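4-hydroxybutyrate CoA-transferase (PDB 3EH7) probably transfers coenzyme A between acetate and other small carboxylic acids, such as 4-hydroxybutyrate. Local coordinates at residues 104-109 against 297-302; 154-159 against 179-184; 190-195 against 244-249; 263-268 against 289-294; 355-360 against 391-396. One frame throughout, in Å; residues are numbered along the deposited sequence.

Contact 1. Residues 104-109 against 297-302; sequences VFFYEV and YVNDPR
Y107 and N299 bring the two backbones together, their CA atoms 5.0 Å apart. No hydrogen bond crosses here: 104-109 turns through F106 to E108 with helical backbone angles, E108 N bonding back to F105 O, just ahead of helix 109-114, while 297-302 runs out of one short helix and into the next. CB of Y107 sits against the peptide, 3.4 Å from N299 O. Beyond it the tyrosine and P301 side chains cross at about a right angle, and P301 CD stands over the centre of one ring face, 3.8 Å from the centroid and only 9° off the normal, a CH-pi contact. The opposite face takes E108 CG, nearer the rim, so the ring is sandwiched. This buried seam joins a loop of the N-terminal family region to the junction of helices 295-298 and 301-304 in the C-terminal one. At that junction D300 is the N-cap: its OD1 accepts from R302 N at 2.8 Å, met from above the carboxylate plane, and from R302 NE on the syn lone pair. R302 NH2 closes a side-on salt bridge to OD2 of D300. W350 of the second subunit meets the R302 guanidinium in a cation-pi contact and packs on P301. Beside Y107, N299 ND2 approaches F106 CD2 at 3.7 Å; ND2 is bonded to D343 and E242, and OD1 to Y344 OH.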
# COMPACT_ATOMS: atom_id res chain seq x y z
N VAL A 104 -6.71 -7.66 -6.92
CA VAL A 104 -7.25 -7.37 -5.61
C VAL A 104 -6.15 -7.69 -4.63
O VAL A 104 -5.29 -8.50 -4.93
CB VAL A 104 -8.51 -8.24 -5.35
CG1 VAL A 104 -8.16 -9.69 -5.47
CG2 VAL A 104 -9.15 -7.90 -3.98
N PHE A 105 -6.13 -7.04 -3.48
CA PHE A 105 -5.23 -7.48 -2.41
C PHE A 105 -5.83 -8.75 -1.80
O PHE A 105 -7.02 -8.82 -1.56
CB PHE A 105 -5.11 -6.44 -1.32
CG PHE A 105 -4.29 -5.23 -1.71
CD1 PHE A 105 -3.14 -5.36 -2.45
CD2 PHE A 105 -4.69 -3.95 -1.28
CE1 PHE A 105 -2.38 -4.23 -2.79
CE2 PHE A 105 -3.92 -2.84 -1.59
CZ PHE A 105 -2.77 -2.98 -2.37
N PHE A 106 -5.00 -9.74 -1.53
CA PHE A 106 -5.49 -11.02 -1.02
C PHE A 106 -6.34 -10.85 0.26
O PHE A 106 -7.44 -11.38 0.35
CB PHE A 106 -4.29 -11.94 -0.79
CG PHE A 106 -4.64 -13.40 -0.58
CD1 PHE A 106 -5.93 -13.89 -0.77
CD2 PHE A 106 -3.64 -14.28 -0.19
CE1 PHE A 106 -6.20 -15.24 -0.55
CE2 PHE A 106 -3.91 -15.61 0.00
CZ PHE A 106 -5.19 -16.10 -0.18
N TYR A 107 -5.85 -10.08 1.23
CA TYR A 107 -6.61 -9.84 2.47
C TYR A 107 -7.98 -9.18 2.29
O TYR A 107 -8.83 -9.27 3.16
CB TYR A 107 -5.77 -9.07 3.51
CG TYR A 107 -5.82 -7.58 3.35
CD1 TYR A 107 -4.95 -6.95 2.48
CD2 TYR A 107 -6.78 -6.80 4.02
CE1 TYR A 107 -4.98 -5.58 2.31
CE2 TYR A 107 -6.82 -5.42 3.84
CZ TYR A 107 -5.91 -4.83 2.97
OH TYR A 107 -5.89 -3.48 2.75
N GLU A 108 -8.19 -8.50 1.15
CA GLU A 108 -9.42 -7.82 0.84
C GLU A 108 -10.48 -8.69 0.16
O GLU A 108 -11.64 -8.30 0.06
CB GLU A 108 -9.15 -6.61 -0.08
CG GLU A 108 -9.14 -5.27 0.63
CD GLU A 108 -9.10 -4.10 -0.35
OE1 GLU A 108 -8.10 -3.95 -1.08
OE2 GLU A 108 -10.09 -3.34 -0.40
N VAL A 109 -10.07 -9.86 -0.32
CA VAL A 109 -10.99 -10.74 -1.03
C VAL A 109 -12.25 -11.13 -0.23
O VAL A 109 -13.36 -11.03 -0.75
CB VAL A 109 -10.25 -11.99 -1.53
CG1 VAL A 109 -11.21 -13.04 -2.03
CG2 VAL A 109 -9.24 -11.56 -2.62
N TYR A 297 -8.12 -11.97 8.06
CA TYR A 297 -7.48 -11.82 9.34
C TYR A 297 -5.97 -11.92 9.19
O TYR A 297 -5.24 -10.95 9.50
CB TYR A 297 -8.03 -12.86 10.34
CG TYR A 297 -7.39 -12.77 11.70
CD1 TYR A 297 -7.77 -11.80 12.61
CD2 TYR A 297 -6.38 -13.66 12.07
CE1 TYR A 297 -7.17 -11.71 13.86
CE2 TYR A 297 -5.80 -13.59 13.31
CZ TYR A 297 -6.19 -12.62 14.20
OH TYR A 297 -5.58 -12.56 15.40
N VAL A 298 -5.48 -13.04 8.65
CA VAL A 298 -4.03 -13.31 8.64
C VAL A 298 -3.21 -12.30 7.84
O VAL A 298 -2.12 -11.89 8.29
CB VAL A 298 -3.69 -14.74 8.17
CG1 VAL A 298 -2.14 -15.02 8.21
CG2 VAL A 298 -4.47 -15.77 9.00
N ASN A 299 -3.72 -11.89 6.68
CA ASN A 299 -2.97 -11.06 5.75
C ASN A 299 -3.28 -9.57 5.92
O ASN A 299 -2.80 -8.74 5.15
CB ASN A 299 -3.26 -11.47 4.29
CG ASN A 299 -2.36 -12.58 3.77
OD1 ASN A 299 -2.14 -13.59 4.44
ND2 ASN A 299 -1.93 -12.43 2.51
N ASP A 300 -4.12 -9.21 6.88
CA ASP A 300 -4.43 -7.81 7.09
C ASP A 300 -3.16 -7.14 7.63
O ASP A 300 -2.62 -7.57 8.64
CB ASP A 300 -5.52 -7.67 8.11
CG ASP A 300 -5.99 -6.23 8.27
OD1 ASP A 300 -5.20 -5.26 8.15
OD2 ASP A 300 -7.17 -6.08 8.51
N PRO A 301 -2.64 -6.13 6.92
CA PRO A 301 -1.44 -5.46 7.44
C PRO A 301 -1.55 -5.03 8.91
O PRO A 301 -0.56 -5.09 9.64
CB PRO A 301 -1.28 -4.29 6.50
CG PRO A 301 -1.83 -4.80 5.18
CD PRO A 301 -3.07 -5.56 5.63
N ARG A 302 -2.73 -4.62 9.35
CA ARG A 302 -2.93 -4.23 10.75
C ARG A 302 -2.83 -5.39 11.74
O ARG A 302 -2.51 -5.19 12.89
CB ARG A 302 -4.26 -3.52 10.91
CG ARG A 302 -4.36 -2.25 10.05
CD ARG A 302 -5.79 -1.82 9.89
NE ARG A 302 -6.58 -2.82 9.16
CZ ARG A 302 -7.86 -2.67 8.87
NH1 ARG A 302 -8.52 -1.58 9.25
NH2 ARG A 302 -8.51 -3.63 8.22

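Contact 2. Residues 154-159 against 179-184; sequences LVIGEI and YIVMAD
L154 opens the pairing by setting its CD1 at the edge of the Y179 ring, near the ring plane and 3.5 Å from Y179 CE2. V155 then supplies the first rung of the parallel ladder, its O accepting from Y179 N; strands 154-160 and 179-183 are neighbours in the six-stranded parallel sheet of the N-terminal region. At I156 the side chain shares a face of the sheet with Y179 and V181, and its CG2 meets V181 CG2 at 4.0 Å; helix 18-22 touches both side chains through A21. G157 works through its backbone alone: its N donates to Y179 O at 3.0 Å, and its O accepts from V181 N. E158 lies on the same face as I156, its CG 4.3 Å from A183 CB. On the reverse face I159 crosses I180, CD1 to CG2 at 4.0 Å, and lies side by side with M182, a selenomethionine whose bent chain brings CE to within 4.0 Å of I159 CG2. The I159 backbone completes the ladder, N to V181 O and O to A183 N. Five backbone bonds thus fix the register and mostly aliphatic side chains pack on both faces, while the buried E158 carboxylate is satisfied by Y185 OH and the backbone N atoms of S42 and C43 at the start of helix 41-49.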
# COMPACT_ATOMS: atom_id res chain seq x y z
N LEU A 154 -24.85 -21.42 -3.31
CA LEU A 154 -24.82 -22.90 -3.28
C LEU A 154 -23.45 -23.36 -2.81
O LEU A 154 -22.43 -22.86 -3.28
CB LEU A 154 -25.11 -23.48 -4.68
CG LEU A 154 -25.14 -25.01 -4.87
CD1 LEU A 154 -26.41 -25.66 -4.31
CD2 LEU A 154 -25.02 -25.36 -6.36
N VAL A 155 -23.44 -24.28 -1.86
CA VAL A 155 -22.24 -24.76 -1.26
C VAL A 155 -22.20 -26.28 -1.39
O VAL A 155 -23.13 -27.00 -0.94
CB VAL A 155 -22.13 -24.35 0.24
CG1 VAL A 155 -20.81 -24.85 0.84
CG2 VAL A 155 -22.24 -22.82 0.39
N ILE A 156 -21.14 -26.75 -2.03
CA ILE A 156 -20.82 -28.17 -2.13
C ILE A 156 -19.60 -28.43 -1.25
O ILE A 156 -18.54 -27.80 -1.44
CB ILE A 156 -20.47 -28.60 -3.57
CG1 ILE A 156 -21.63 -28.28 -4.50
CG2 ILE A 156 -20.10 -30.08 -3.61
CD1 ILE A 156 -21.23 -28.25 -5.97
N GLY A 157 -19.77 -29.32 -0.28
CA GLY A 157 -18.70 -29.72 0.60
C GLY A 157 -18.18 -31.08 0.20
O GLY A 157 -18.93 -32.06 0.20
N GLU A 158 -16.90 -31.15 -0.14
CA GLU A 158 -16.27 -32.43 -0.49
C GLU A 158 -15.56 -32.95 0.74
O GLU A 158 -14.47 -32.48 1.07
CB GLU A 158 -15.28 -32.24 -1.65
CG GLU A 158 -14.66 -33.53 -2.15
CD GLU A 158 -14.00 -33.40 -3.52
OE1 GLU A 158 -14.67 -32.96 -4.47
OE2 GLU A 158 -12.80 -33.73 -3.63
N ILE A 159 -16.18 -33.91 1.42
CA ILE A 159 -15.63 -34.42 2.68
C ILE A 159 -14.66 -35.58 2.42
O ILE A 159 -15.04 -36.69 2.07
CB ILE A 159 -16.73 -34.83 3.68
CG1 ILE A 159 -17.65 -33.64 3.96
CG2 ILE A 159 -16.11 -35.32 4.97
CD1 ILE A 159 -18.60 -33.86 5.17
N TYR A 179 -24.91 -29.68 -0.80
CA TYR A 179 -24.58 -31.06 -1.13
C TYR A 179 -23.28 -31.48 -0.51
O TYR A 179 -22.40 -30.66 -0.28
CB TYR A 179 -24.50 -31.25 -2.64
CG TYR A 179 -25.76 -30.84 -3.32
CD1 TYR A 179 -26.82 -31.73 -3.48
CD2 TYR A 179 -25.90 -29.53 -3.80
CE1 TYR A 179 -27.99 -31.34 -4.11
CE2 TYR A 179 -27.07 -29.13 -4.42
CZ TYR A 179 -28.10 -30.02 -4.58
OH TYR A 179 -29.25 -29.62 -5.20
N ILE A 180 -23.22 -32.76 -0.19
CA ILE A 180 -22.04 -33.39 0.38
C ILE A 180 -21.54 -34.49 -0.57
O ILE A 180 -22.28 -35.39 -0.96
CB ILE A 180 -22.32 -34.00 1.75
CG1 ILE A 180 -22.64 -32.90 2.76
CG2 ILE A 180 -21.11 -34.79 2.24
CD1 ILE A 180 -23.38 -33.44 4.01
N VAL A 181 -20.28 -34.39 -0.95
CA VAL A 181 -19.67 -35.39 -1.80
C VAL A 181 -18.59 -36.12 -1.00
O VAL A 181 -17.60 -35.50 -0.59
CB VAL A 181 -19.08 -34.70 -3.04
CG1 VAL A 181 -18.27 -35.70 -3.86
CG2 VAL A 181 -20.20 -34.06 -3.87
N MSE A 182 -18.77 -37.41 -0.76
CA MSE A 182 -17.77 -38.14 0.03
C MSE A 182 -16.53 -38.47 -0.81
O MSE A 182 -16.62 -38.70 -2.02
CB MSE A 182 -18.37 -39.42 0.67
CG MSE A 182 -19.55 -39.19 1.67
SE MSE A 182 -19.20 -37.87 3.03
CE MSE A 182 -17.66 -38.79 3.84
N ALA A 183 -15.37 -38.47 -0.18
CA ALA A 183 -14.13 -38.81 -0.87
C ALA A 183 -13.07 -39.45 0.05
O ALA A 183 -13.17 -39.39 1.27
CB ALA A 183 -13.57 -37.60 -1.56
N ASP A 184 -12.05 -40.05 -0.57
CA ASP A 184 -10.93 -40.62 0.18
C ASP A 184 -9.70 -40.66 -0.72
O ASP A 184 -9.51 -41.57 -1.51
CB ASP A 184 -11.30 -42.02 0.71
CG ASP A 184 -10.22 -42.61 1.63
OD1 ASP A 184 -9.29 -41.89 2.03
OD2 ASP A 184 -10.33 -43.83 1.93

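Contact 3. Residues 190-195 against 244-249; sequences LAKPKI and FSDGVV
S245 faces L190 across the start of this contact, its OG 4.4 Å from L190 CD1 and hydrogen-bonded to M275 O; it holds the N-cap position of helix 246-253 without making a capping bond from its side chain. D246, the first helical residue, does more. Its CB packs on the aliphatic part of K192, 3.7 Å from CD, the two side chains slanting past one another. Its OD2 accepts from a water at 2.7 Å that also donates to L190 O, while OD1 goes to S277. The contact lays the extended linker that follows strand 179-183 across the first turn of a helix, with two waters bridging the segments. G247 comes next: K192 NZ hangs 3.6 Å from G247 CA, brought there by a chain bent at chi3 (81°) and chi4 (74°). A second water accepts from G247 N at 2.9 Å and more distantly from K192 NZ at 3.3 Å. The ammonium stays 6.2 Å from D246 OD2, so the opposite charges do not pair directly; it also has a long, weak ion pair with D225.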
# COMPACT_ATOMS: atom_id res chain seq x y z
N LEU A 190 3.59 -31.56 -2.18
CA LEU A 190 4.76 -30.99 -2.80
C LEU A 190 5.96 -31.73 -2.31
O LEU A 190 6.09 -31.97 -1.09
CB LEU A 190 4.95 -29.56 -2.33
CG LEU A 190 4.10 -28.43 -2.82
CD1 LEU A 190 4.52 -27.23 -2.00
CD2 LEU A 190 4.30 -28.19 -4.30
N ALA A 191 6.85 -32.06 -3.24
CA ALA A 191 8.21 -32.46 -2.91
C ALA A 191 9.05 -31.20 -2.81
O ALA A 191 8.79 -30.21 -3.52
CB ALA A 191 8.79 -33.39 -4.00
N LYS A 192 10.04 -31.22 -1.92
CA LYS A 192 10.95 -30.09 -1.76
C LYS A 192 11.92 -30.12 -2.93
O LYS A 192 12.38 -31.18 -3.31
CB LYS A 192 11.71 -30.17 -0.42
CG LYS A 192 10.91 -29.65 0.79
CD LYS A 192 11.44 -30.24 2.12
CE LYS A 192 12.67 -29.49 2.63
NZ LYS A 192 12.32 -28.17 3.17
N PRO A 193 12.22 -28.94 -3.52
CA PRO A 193 13.08 -28.87 -4.69
C PRO A 193 14.55 -28.90 -4.33
O PRO A 193 14.90 -28.67 -3.19
CB PRO A 193 12.75 -27.52 -5.29
CG PRO A 193 12.37 -26.67 -4.09
CD PRO A 193 11.84 -27.60 -3.04
N LYS A 194 15.40 -29.18 -5.32
CA LYS A 194 16.84 -29.13 -5.10
C LYS A 194 17.23 -27.68 -4.82
O LYS A 194 16.72 -26.76 -5.45
CB LYS A 194 17.61 -29.71 -6.31
N ILE A 195 18.10 -27.47 -3.84
CA ILE A 195 18.69 -26.17 -3.56
C ILE A 195 20.05 -26.10 -4.28
O ILE A 195 20.92 -26.92 -4.04
CB ILE A 195 18.86 -25.99 -2.05
CG1 ILE A 195 17.49 -26.14 -1.37
CG2 ILE A 195 19.48 -24.63 -1.73
CD1 ILE A 195 17.51 -26.07 0.16
N PHE A 244 2.74 -22.12 5.23
CA PHE A 244 4.01 -22.80 5.49
C PHE A 244 3.97 -24.24 4.99
O PHE A 244 2.93 -24.69 4.49
CB PHE A 244 4.49 -22.67 6.95
CG PHE A 244 3.64 -23.39 7.95
CD1 PHE A 244 3.81 -24.74 8.20
CD2 PHE A 244 2.68 -22.69 8.68
CE1 PHE A 244 3.02 -25.40 9.14
CE2 PHE A 244 1.89 -23.35 9.62
CZ PHE A 244 2.08 -24.71 9.86
N SER A 245 5.10 -24.91 5.11
CA SER A 245 5.31 -26.20 4.48
C SER A 245 6.33 -26.99 5.29
O SER A 245 6.53 -26.71 6.47
CB SER A 245 5.80 -26.00 3.04
OG SER A 245 5.66 -27.17 2.27
N ASP A 246 7.01 -27.92 4.61
CA ASP A 246 7.88 -28.89 5.27
C ASP A 246 9.00 -28.23 6.01
O ASP A 246 9.32 -28.65 7.13
CB ASP A 246 8.44 -29.90 4.26
CG ASP A 246 7.39 -30.89 3.79
OD1 ASP A 246 7.37 -32.04 4.29
OD2 ASP A 246 6.56 -30.51 2.92
N GLY A 247 9.61 -27.21 5.39
CA GLY A 247 10.80 -26.53 5.94
C GLY A 247 10.54 -25.91 7.31
O GLY A 247 11.40 -25.98 8.18
N VAL A 248 9.35 -25.33 7.48
CA VAL A 248 8.95 -24.72 8.75
C VAL A 248 8.76 -25.80 9.79
O VAL A 248 9.29 -25.69 10.90
CB VAL A 248 7.68 -23.79 8.62
CG1 VAL A 248 6.96 -23.65 9.96
CG2 VAL A 248 8.08 -22.40 8.13
N VAL A 249 8.03 -26.86 9.44
CA VAL A 249 7.75 -27.95 10.39
C VAL A 249 9.04 -28.59 10.90
O VAL A 249 9.12 -29.01 12.06
CB VAL A 249 6.85 -29.03 9.77
CG1 VAL A 249 6.77 -30.26 10.70
CG2 VAL A 249 5.46 -28.50 9.44
O HOH W 1 7.56 -30.32 0.45
O HOH W 2 9.48 -26.70 2.53

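Contact 4. Residues 263-268 against 289-294; sequences TLHPGK and DVELYP
E291 is gripped at both carboxylate oxygens: Y293 OH donates to OE1 at 2.7 Å, and K268 NZ reaches OE2 from across the contact at 3.0 Å, a salt bridge. Both donors stand well above the carboxylate plane, 48° and 44° out of it. The carboxylate belongs to strand 290-292 of the large mixed sheet, and it faces a type II beta turn, H265 to K268, that leads into the neighbouring strand 269-271. G267 occupies the positive-phi position of that turn, which K268 N closes onto H265 O at 3.2 Å. The lysine chain bends at chi2 and again at chi4, which sets NZ beside the carboxylate, and K268 CA makes a CA-H...O contact with D289 O. H265 and Y293 reach toward each other tip to tip, ring planes 34° apart, an oblique pairing. NE2 of the imidazole probably hydrogen-bonds to Y297 OH, while H265 CE1 comes to rest 3.4 Å from Y293 OH.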
# COMPACT_ATOMS: atom_id res chain seq x y z
N THR A 263 4.11 -11.79 19.96
CA THR A 263 3.24 -10.88 20.67
C THR A 263 1.78 -11.04 20.23
O THR A 263 0.91 -10.41 20.80
CB THR A 263 3.72 -9.46 20.46
OG1 THR A 263 3.85 -9.23 19.05
CG2 THR A 263 5.09 -9.27 21.19
N LEU A 264 1.54 -11.86 19.21
CA LEU A 264 0.19 -12.23 18.81
C LEU A 264 0.20 -13.74 18.65
O LEU A 264 1.11 -14.28 18.05
CB LEU A 264 -0.19 -11.57 17.48
CG LEU A 264 -1.67 -11.68 17.08
CD1 LEU A 264 -2.59 -10.82 18.02
CD2 LEU A 264 -1.84 -11.30 15.61
N HIS A 265 -0.83 -14.41 19.16
CA HIS A 265 -0.94 -15.85 19.09
C HIS A 265 0.35 -16.55 19.50
O HIS A 265 0.92 -17.30 18.70
CB HIS A 265 -1.39 -16.29 17.69
CG HIS A 265 -2.70 -15.69 17.29
ND1 HIS A 265 -3.89 -15.99 17.95
CD2 HIS A 265 -3.01 -14.75 16.37
CE1 HIS A 265 -4.86 -15.27 17.42
NE2 HIS A 265 -4.36 -14.52 16.46
N PRO A 266 0.81 -16.30 20.74
CA PRO A 266 2.04 -16.89 21.23
C PRO A 266 1.97 -18.40 21.26
O PRO A 266 0.91 -18.97 21.53
CB PRO A 266 2.22 -16.31 22.63
CG PRO A 266 0.88 -15.86 23.02
CD PRO A 266 0.15 -15.48 21.78
N GLY A 267 3.08 -19.04 20.90
CA GLY A 267 3.17 -20.48 20.83
C GLY A 267 2.46 -21.15 19.68
O GLY A 267 2.44 -22.37 19.61
N LYS A 268 1.86 -20.38 18.77
CA LYS A 268 1.09 -20.95 17.67
C LYS A 268 1.71 -20.62 16.32
O LYS A 268 2.28 -19.55 16.17
CB LYS A 268 -0.35 -20.40 17.67
CG LYS A 268 -1.10 -20.50 19.02
CD LYS A 268 -1.39 -21.94 19.43
CE LYS A 268 -2.11 -21.98 20.78
NZ LYS A 268 -3.34 -21.13 20.75
N ASP A 289 -1.39 -26.45 18.09
CA ASP A 289 -0.38 -25.41 17.93
C ASP A 289 -0.39 -24.82 16.52
O ASP A 289 0.35 -23.89 16.27
CB ASP A 289 1.02 -25.97 18.23
CG ASP A 289 1.17 -26.41 19.68
OD1 ASP A 289 0.43 -25.89 20.52
OD2 ASP A 289 2.01 -27.27 19.96
N VAL A 290 -1.19 -25.39 15.61
CA VAL A 290 -1.35 -24.88 14.26
C VAL A 290 -2.75 -24.31 14.15
O VAL A 290 -3.72 -25.03 14.42
CB VAL A 290 -1.19 -25.98 13.18
CG1 VAL A 290 -1.42 -25.41 11.77
CG2 VAL A 290 0.17 -26.66 13.28
N GLU A 291 -2.85 -23.03 13.79
CA GLU A 291 -4.12 -22.38 13.67
C GLU A 291 -4.23 -21.66 12.33
O GLU A 291 -3.40 -20.81 12.00
CB GLU A 291 -4.35 -21.41 14.85
CG GLU A 291 -4.58 -22.14 16.15
CD GLU A 291 -4.81 -21.23 17.36
OE1 GLU A 291 -4.66 -19.99 17.24
OE2 GLU A 291 -5.07 -21.78 18.44
N LEU A 292 -5.24 -22.05 11.55
CA LEU A 292 -5.56 -21.31 10.34
C LEU A 292 -6.72 -20.37 10.59
O LEU A 292 -7.65 -20.70 11.34
CB LEU A 292 -5.90 -22.21 9.16
CG LEU A 292 -4.81 -23.14 8.62
CD1 LEU A 292 -5.05 -23.53 7.15
CD2 LEU A 292 -3.39 -22.58 8.86
N TYR A 293 -6.63 -19.19 9.97
CA TYR A 293 -7.70 -18.19 9.96
C TYR A 293 -7.91 -17.73 8.52
O TYR A 293 -7.02 -17.86 7.67
CB TYR A 293 -7.35 -16.99 10.82
CG TYR A 293 -7.05 -17.30 12.26
CD1 TYR A 293 -5.79 -17.75 12.65
CD2 TYR A 293 -8.03 -17.13 13.24
CE1 TYR A 293 -5.52 -18.02 13.98
CE2 TYR A 293 -7.79 -17.41 14.56
CZ TYR A 293 -6.53 -17.84 14.94
OH TYR A 293 -6.31 -18.14 16.29
N PRO A 294 -9.08 -17.15 8.24
CA PRO A 294 -9.31 -16.63 6.91
C PRO A 294 -8.37 -15.47 6.57
O PRO A 294 -7.81 -14.76 7.45
CB PRO A 294 -10.79 -16.21 6.93
CG PRO A 294 -11.21 -16.23 8.33
CD PRO A 294 -10.29 -17.11 9.09

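Contact 5. Residues 355-360 against 391-396; sequences KSIMAI and YVVTEY
Two adjacent parallel strands of the large mixed sheet meet here, 355-359 beside 391-394, their axes approaching to 4.5 Å and inclined by 34°. Y391 and I357 are paired in register, and four backbone bonds run up the ladder: Y391 N to S356 O, M358 N to Y391 O, V393 N to M358 O at 2.8 Å, and I360 N to V393 O. Y391 O also accepts from a water lying 3.0 Å from S356 OG. The tyrosine ring turns its edge to S356 O, which lies in the ring plane 3.6 Å from CD1, while the extended K355 chain slants past, its CD 3.9 Å from Y391 CE1; the lysine ends at L209 O. On that same face I357 CG2 presses on V393 CG2 at 3.4 Å, tighter than usual for two carbons. I202 and N205 of helix 197-208 cover A359 and V393 there. Past the ladder, T394 CG2 meets I360 CG1 at 4.1 Å, while T394 OG1 accepts from Y396 N in an ST turn and bonds to I416 O. The face toward helix 197-208 is therefore mainly aliphatic, with polar side-chain groups gathered near the strand ends.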
# COMPACT_ATOMS: atom_id res chain seq x y z
N LYS A 355 10.92 -6.11 8.96
CA LYS A 355 11.74 -6.13 7.75
C LYS A 355 10.97 -6.87 6.70
O LYS A 355 10.35 -7.84 7.02
CB LYS A 355 13.02 -6.95 7.97
CG LYS A 355 13.84 -6.54 9.17
CD LYS A 355 15.22 -7.20 9.21
CE LYS A 355 15.81 -6.98 10.58
NZ LYS A 355 17.18 -7.54 10.79
N SER A 356 10.99 -6.41 5.45
CA SER A 356 10.59 -7.25 4.37
C SER A 356 11.74 -7.37 3.40
O SER A 356 12.53 -6.43 3.17
CB SER A 356 9.34 -6.75 3.67
OG SER A 356 9.61 -5.66 2.87
N ILE A 357 11.82 -8.57 2.84
CA ILE A 357 12.88 -8.96 1.94
C ILE A 357 12.28 -9.47 0.65
O ILE A 357 11.39 -10.32 0.66
CB ILE A 357 13.75 -10.10 2.57
CG1 ILE A 357 14.35 -9.62 3.89
CG2 ILE A 357 14.83 -10.57 1.58
CD1 ILE A 357 14.77 -10.73 4.83
N MSE A 358 12.78 -8.94 -0.45
CA MSE A 358 12.53 -9.49 -1.79
C MSE A 358 13.81 -10.30 -2.14
O MSE A 358 14.84 -9.73 -2.41
CB MSE A 358 12.30 -8.38 -2.79
CG MSE A 358 10.97 -7.59 -2.56
SE MSE A 358 9.46 -8.80 -2.84
CE MSE A 358 8.10 -7.73 -1.99
N ALA A 359 13.71 -11.62 -2.06
CA ALA A 359 14.81 -12.57 -2.24
C ALA A 359 14.66 -13.24 -3.60
O ALA A 359 13.66 -13.97 -3.87
CB ALA A 359 14.79 -13.61 -1.14
N ILE A 360 15.61 -12.96 -4.48
CA ILE A 360 15.51 -13.39 -5.86
C ILE A 360 16.87 -13.80 -6.41
O ILE A 360 17.90 -13.25 -5.98
CB ILE A 360 14.93 -12.28 -6.76
CG1 ILE A 360 15.67 -10.96 -6.54
CG2 ILE A 360 13.45 -12.11 -6.46
CD1 ILE A 360 15.46 -10.00 -7.64
N TYR A 391 14.34 -4.42 1.92
CA TYR A 391 15.52 -5.18 1.49
C TYR A 391 15.31 -5.94 0.21
O TYR A 391 14.22 -6.50 -0.07
CB TYR A 391 15.91 -6.22 2.55
CG TYR A 391 16.39 -5.67 3.86
CD1 TYR A 391 15.49 -5.44 4.90
CD2 TYR A 391 17.74 -5.44 4.09
CE1 TYR A 391 15.92 -4.96 6.13
CE2 TYR A 391 18.20 -4.96 5.33
CZ TYR A 391 17.27 -4.72 6.34
OH TYR A 391 17.65 -4.26 7.54
N VAL A 392 16.37 -5.99 -0.58
CA VAL A 392 16.41 -6.84 -1.76
C VAL A 392 17.63 -7.72 -1.62
O VAL A 392 18.71 -7.24 -1.27
CB VAL A 392 16.49 -6.02 -3.06
CG1 VAL A 392 16.68 -6.94 -4.28
CG2 VAL A 392 15.22 -5.14 -3.21
N VAL A 393 17.47 -9.02 -1.86
CA VAL A 393 18.55 -9.99 -1.65
C VAL A 393 18.74 -10.90 -2.86
O VAL A 393 17.77 -11.50 -3.35
CB VAL A 393 18.29 -10.88 -0.41
CG1 VAL A 393 19.40 -11.89 -0.24
CG2 VAL A 393 18.12 -10.04 0.87
N THR A 394 19.98 -10.96 -3.34
CA THR A 394 20.38 -11.94 -4.36
C THR A 394 21.54 -12.78 -3.85
O THR A 394 22.02 -12.58 -2.74
CB THR A 394 20.78 -11.27 -5.67
OG1 THR A 394 22.06 -10.65 -5.52
CG2 THR A 394 19.73 -10.25 -6.14
N GLU A 395 21.99 -13.72 -4.67
CA GLU A 395 23.20 -14.49 -4.40
C GLU A 395 24.42 -13.60 -4.28
O GLU A 395 25.41 -14.05 -3.76
CB GLU A 395 23.46 -15.57 -5.46
CG GLU A 395 23.84 -15.07 -6.89
CD GLU A 395 22.64 -14.93 -7.84
OE1 GLU A 395 21.52 -14.58 -7.37
OE2 GLU A 395 22.81 -15.18 -9.05
N TYR A 396 24.35 -12.35 -4.75
CA TYR A 396 25.52 -11.46 -4.68
C TYR A 396 25.48 -10.51 -3.50
O TYR A 396 26.44 -9.80 -3.28
CB TYR A 396 25.73 -10.70 -6.00
CG TYR A 396 26.05 -11.64 -7.13
CD1 TYR A 396 27.33 -12.17 -7.28
CD2 TYR A 396 25.06 -12.03 -8.03
CE1 TYR A 396 27.62 -13.08 -8.32
CE2 TYR A 396 25.33 -12.93 -9.06
CZ TYR A 396 26.60 -13.45 -9.19
OH TYR A 396 26.81 -14.33 -10.21
O HOH W 3 11.36 -5.55 0.38

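Contacts 2 and 5 are alike in kind, buried parallel strand pairs held by backbone ladders and aliphatic packing, yet they lie in different sheets, with centres about 42 Å apart on opposite sides of the chain's centre. Contact 4 reaches the same mixed sheet as contact 5 but sits at the surface, where a salt bridge and ring contacts replace the ladder. Contact 1 is buried without any hydrogen bond between its segments, relying on ring packing and on Y107 CB against N299; it touches contact 4 through Y297 OH and H265 NE2. Contact 3 is partly buried and bridged by water, and F244 packs on V290 of contact 4.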